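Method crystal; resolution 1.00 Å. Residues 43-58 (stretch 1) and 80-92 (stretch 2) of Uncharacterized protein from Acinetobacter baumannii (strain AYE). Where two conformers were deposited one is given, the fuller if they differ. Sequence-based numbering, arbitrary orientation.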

# COMPACT_ATOMS: atom_id res chain seq x y z
N ALA A 43 4.44 -7.69 -13.11
CA ALA A 43 5.60 -6.79 -13.00
C ALA A 43 5.70 -6.22 -11.61
O ALA A 43 6.79 -6.09 -11.04
CB ALA A 43 5.51 -5.68 -14.01
N THR A 44 4.57 -5.85 -11.01
CA THR A 44 4.56 -5.20 -9.71
C THR A 44 5.01 -6.15 -8.62
O THR A 44 5.79 -5.79 -7.73
CB THR A 44 3.21 -4.58 -9.41
OG1 THR A 44 2.92 -3.57 -10.41
CG2 THR A 44 3.19 -3.88 -8.05
N ARG A 45 4.54 -7.40 -8.65
CA ARG A 45 4.96 -8.38 -7.66
C ARG A 45 6.49 -8.56 -7.66
O ARG A 45 7.07 -8.79 -6.58
CB ARG A 45 4.33 -9.75 -7.90
CG ARG A 45 2.82 -9.79 -7.72
CD ARG A 45 2.33 -11.16 -7.99
NE ARG A 45 0.87 -11.27 -8.12
CZ ARG A 45 0.23 -11.83 -9.16
NH1 ARG A 45 0.88 -12.35 -10.17
NH2 ARG A 45 -1.07 -11.92 -9.10
N ALA A 46 7.11 -8.41 -8.80
CA ALA A 46 8.54 -8.56 -8.96
C ALA A 46 9.34 -7.28 -8.70
O ALA A 46 10.57 -7.30 -8.74
CB ALA A 46 8.84 -9.10 -10.36
N ASN A 47 8.64 -6.17 -8.47
CA ASN A 47 9.24 -4.83 -8.43
C ASN A 47 10.03 -4.54 -9.70
O ASN A 47 11.12 -3.95 -9.68
CB ASN A 47 10.07 -4.57 -7.19
CG ASN A 47 10.20 -3.09 -6.91
OD1 ASN A 47 9.43 -2.30 -7.43
ND2 ASN A 47 11.18 -2.71 -6.10
N ASN A 48 9.45 -4.88 -10.85
CA ASN A 48 10.07 -4.60 -12.16
C ASN A 48 9.60 -3.21 -12.59
O ASN A 48 8.62 -3.05 -13.28
CB ASN A 48 9.68 -5.67 -13.17
CG ASN A 48 10.42 -6.95 -12.94
OD1 ASN A 48 11.44 -7.01 -12.23
ND2 ASN A 48 9.92 -8.03 -13.52
N ILE A 49 10.37 -2.22 -12.12
CA ILE A 49 10.02 -0.80 -12.26
C ILE A 49 9.86 -0.42 -13.73
O ILE A 49 8.93 0.29 -14.09
CB ILE A 49 11.08 0.02 -11.54
CG1 ILE A 49 11.04 -0.25 -10.01
CG2 ILE A 49 10.97 1.51 -11.83
CD1 ILE A 49 12.26 0.17 -9.29
N HIS A 50 10.81 -0.83 -14.56
CA HIS A 50 10.79 -0.41 -15.98
C HIS A 50 9.60 -0.99 -16.70
O HIS A 50 8.88 -0.30 -17.42
CB HIS A 50 12.11 -0.78 -16.66
CG HIS A 50 13.26 -0.09 -16.04
ND1 HIS A 50 14.34 -0.74 -15.49
CD2 HIS A 50 13.42 1.21 -15.76
CE1 HIS A 50 15.18 0.16 -14.99
NE2 HIS A 50 14.64 1.35 -15.17
N ALA A 51 9.34 -2.28 -16.49
CA ALA A 51 8.16 -2.91 -17.11
C ALA A 51 6.87 -2.29 -16.62
O ALA A 51 5.98 -2.00 -17.38
CB ALA A 51 8.13 -4.40 -16.81
N ALA A 52 6.82 -2.03 -15.31
CA ALA A 52 5.62 -1.39 -14.74
C ALA A 52 5.41 -0.00 -15.37
O ALA A 52 4.28 0.34 -15.75
CB ALA A 52 5.72 -1.30 -13.24
N HIS A 53 6.48 0.78 -15.52
CA HIS A 53 6.34 2.09 -16.14
C HIS A 53 5.78 1.99 -17.55
O HIS A 53 4.88 2.74 -17.92
CB HIS A 53 7.68 2.80 -16.17
CG HIS A 53 7.64 4.15 -16.79
ND1 HIS A 53 8.14 4.45 -18.05
CD2 HIS A 53 7.10 5.29 -16.32
CE1 HIS A 53 7.98 5.74 -18.29
NE2 HIS A 53 7.34 6.26 -17.25
N MSE A 54 6.32 1.08 -18.35
CA MSE A 54 5.87 0.94 -19.73
C MSE A 54 4.41 0.54 -19.78
O MSE A 54 3.63 1.06 -20.58
CB MSE A 54 6.77 -0.04 -20.45
CG MSE A 54 6.43 -0.19 -21.91
SE MSE A 54 7.67 -1.30 -22.88
CE MSE A 54 8.91 0.10 -23.23
N LEU A 55 4.02 -0.39 -18.93
CA LEU A 55 2.62 -0.88 -18.93
C LEU A 55 1.63 0.19 -18.47
O LEU A 55 0.58 0.37 -19.04
CB LEU A 55 2.50 -2.15 -18.08
CG LEU A 55 3.24 -3.38 -18.68
CD1 LEU A 55 3.40 -4.44 -17.59
CD2 LEU A 55 2.56 -3.93 -19.92
N ILE A 56 2.03 0.91 -17.41
CA ILE A 56 1.23 2.03 -16.91
C ILE A 56 1.11 3.14 -17.95
O ILE A 56 -0.01 3.63 -18.15
CB ILE A 56 1.76 2.55 -15.56
CG1 ILE A 56 1.55 1.51 -14.49
CG2 ILE A 56 1.10 3.83 -15.15
CD1 ILE A 56 2.30 1.75 -13.19
N GLU A 57 2.19 3.50 -18.60
CA GLU A 57 2.11 4.55 -19.61
C GLU A 57 1.18 4.15 -20.78
O GLU A 57 0.53 4.99 -21.40
CB GLU A 57 3.50 4.94 -20.08
CG GLU A 57 4.28 5.75 -19.07
CD GLU A 57 3.67 7.10 -18.67
OE1 GLU A 57 3.13 7.87 -19.53
OE2 GLU A 57 3.78 7.39 -17.45
N ALA A 58 1.11 2.84 -21.05
CA ALA A 58 0.29 2.32 -22.12
C ALA A 58 -1.17 2.06 -21.68
O ALA A 58 -1.95 1.59 -22.44
CB ALA A 58 0.93 1.09 -22.69
N GLY A 80 6.16 -1.33 -0.02
CA GLY A 80 7.15 -0.25 -0.07
C GLY A 80 7.86 -0.14 -1.40
O GLY A 80 9.00 0.30 -1.47
N TYR A 81 7.20 -0.56 -2.47
CA TYR A 81 7.77 -0.44 -3.83
C TYR A 81 7.40 0.99 -4.29
O TYR A 81 6.46 1.22 -5.03
CB TYR A 81 7.20 -1.50 -4.74
CG TYR A 81 7.62 -2.93 -4.44
CD1 TYR A 81 8.64 -3.25 -3.54
CD2 TYR A 81 6.98 -3.97 -5.07
CE1 TYR A 81 8.99 -4.57 -3.29
CE2 TYR A 81 7.36 -5.30 -4.85
CZ TYR A 81 8.36 -5.57 -3.95
OH TYR A 81 8.72 -6.88 -3.73
N LEU A 82 8.23 1.93 -3.86
CA LEU A 82 7.81 3.31 -3.86
C LEU A 82 7.86 3.91 -5.28
O LEU A 82 7.00 4.72 -5.61
CB LEU A 82 8.67 4.03 -2.84
CG LEU A 82 8.33 5.49 -2.62
CD1 LEU A 82 6.85 5.67 -2.24
CD2 LEU A 82 9.25 5.98 -1.52
N LYS A 83 8.79 3.46 -6.11
CA LYS A 83 8.84 3.98 -7.48
C LYS A 83 7.56 3.57 -8.25
O LYS A 83 6.91 4.39 -8.88
CB LYS A 83 10.12 3.53 -8.22
CG LYS A 83 11.34 4.21 -7.58
CD LYS A 83 12.61 3.72 -8.16
CE LYS A 83 13.78 4.57 -7.74
NZ LYS A 83 14.98 4.11 -8.44
N ILE A 84 7.17 2.31 -8.15
CA ILE A 84 5.94 1.85 -8.80
C ILE A 84 4.75 2.54 -8.14
O ILE A 84 3.84 2.98 -8.85
CB ILE A 84 5.82 0.34 -8.78
CG1 ILE A 84 6.90 -0.30 -9.67
CG2 ILE A 84 4.44 -0.08 -9.29
CD1 ILE A 84 6.93 -1.80 -9.66
N LEU A 85 4.74 2.62 -6.81
CA LEU A 85 3.62 3.28 -6.16
C LEU A 85 3.39 4.71 -6.70
O LEU A 85 2.25 5.09 -6.99
CB LEU A 85 3.83 3.31 -4.65
CG LEU A 85 2.77 4.04 -3.88
CD1 LEU A 85 1.41 3.29 -3.99
CD2 LEU A 85 3.13 4.23 -2.45
N ARG A 86 4.48 5.49 -6.81
CA ARG A 86 4.36 6.85 -7.30
C ARG A 86 3.75 6.86 -8.71
O ARG A 86 2.95 7.73 -9.02
CB ARG A 86 5.64 7.57 -7.23
CG ARG A 86 6.09 7.86 -5.84
CD ARG A 86 7.33 8.76 -5.87
NE ARG A 86 8.18 8.70 -4.68
CZ ARG A 86 7.86 9.21 -3.48
NH1 ARG A 86 6.71 9.85 -3.26
NH2 ARG A 86 8.73 9.11 -2.47
N MSE A 87 4.15 5.92 -9.55
CA MSE A 87 3.55 5.81 -10.88
C MSE A 87 2.06 5.58 -10.78
O MSE A 87 1.24 6.20 -11.51
CB MSE A 87 4.17 4.70 -11.70
CG MSE A 87 5.61 4.75 -11.92
SE MSE A 87 6.19 3.06 -12.73
CE MSE A 87 8.04 3.25 -12.24
N THR A 88 1.64 4.67 -9.92
CA THR A 88 0.22 4.40 -9.77
C THR A 88 -0.58 5.63 -9.29
O THR A 88 -1.72 5.84 -9.71
CB THR A 88 -0.10 3.14 -8.93
OG1 THR A 88 0.08 3.37 -7.54
CG2 THR A 88 0.65 1.92 -9.35
N LEU A 89 0.03 6.38 -8.38
CA LEU A 89 -0.61 7.57 -7.86
C LEU A 89 -0.85 8.67 -8.90
O LEU A 89 -1.73 9.46 -8.77
CB LEU A 89 0.14 8.10 -6.63
CG LEU A 89 0.16 7.20 -5.40
CD1 LEU A 89 1.14 7.74 -4.36
CD2 LEU A 89 -1.19 7.14 -4.80
N MSE A 90 -0.02 8.65 -9.94
CA MSE A 90 -0.11 9.59 -11.07
C MSE A 90 -1.05 9.05 -12.17
O MSE A 90 -1.34 9.81 -13.11
CB MSE A 90 1.29 9.83 -11.65
CG MSE A 90 2.14 10.72 -10.79
SE MSE A 90 1.40 12.49 -10.48
CE MSE A 90 0.88 12.99 -12.18
N HIS A 91 -1.48 7.78 -12.06
CA HIS A 91 -2.22 7.11 -13.13
C HIS A 91 -3.40 6.37 -12.59
O HIS A 91 -3.70 5.25 -12.99
CB HIS A 91 -1.32 6.18 -13.90
CG HIS A 91 -0.28 6.91 -14.69
ND1 HIS A 91 -0.53 7.53 -15.91
CD2 HIS A 91 0.98 7.26 -14.35
CE1 HIS A 91 0.58 8.14 -16.29
NE2 HIS A 91 1.49 8.00 -15.37
N GLY A 92 -4.14 7.00 -11.70
CA GLY A 92 -5.49 6.57 -11.40
C GLY A 92 -5.67 5.68 -10.19
O GLY A 92 -6.78 5.14 -10.00
O HOH W 1 6.97 -8.87 -3.49
O HOH W 2 9.04 0.37 -6.96
O HOH W 3 3.81 9.73 -16.08

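Helices 49-57 and 82-90 run nearly parallel, 8° apart with axes 9.8 Å apart at closest approach, and pack mainly through apolar side chains; water joins the polar groups at both ends of the contact. At the start of stretch 1, the carbonyl of Thr-44 meets the edge of the Tyr-81 ring (O to CE2, 3.3 Å), while its own oxygen also receives the backbone hydrogen bond from Asn-47 N (3.0 Å). Water 1 links the next carbonyl to the phenol: it donates to Arg-45 O (3.1 Å) and hydrogen-bonds Tyr-81 OH (2.7 Å). The CA-to-CB bond of Asn-47, which has positive phi in a Schellman motif, points toward stretch 2. Its CB lies over the face of the Tyr-81 ring, 3.7 Å from the centroid and 11° off the normal, a CH-pi contact. Water 2 donates to Asn-47 OD1 (2.7 Å) and accepts from Ile-84 N (2.9 Å), thereby serving a first-turn amide that has no backbone acceptor within its helix.

Ile-49 then begins the apolar seam: its CG1 is 4.2 Å from Ile-84 CG1, its CG2 3.4 Å from Met-87 CE, and its CD1 3.7 Å from the aliphatic CD of Lys-83. One turn on, Ala-52 CB lies 3.8 Å from Ile-84 CD1. Met-87, a selenomethionine, is a knob in the hole formed by Ile-49, Ala-52, His-53 and Ile-56. Its SE lies 3.5 Å from His-53 CA and approaches the imidazole at its edge, 5.3 Å from the centroid. Ile-56 closes the seam, with CD1 3.8 Å from Met-87 CB and CG2 3.4 Å from His-91 CG. Finally, the end of Glu-57 reaches nearer stretch 2, where water 3 donates to Glu-57 OE2 (2.7 Å) and hydrogen-bonds His-91 NE2 (3.0 Å), bridging the two side chains.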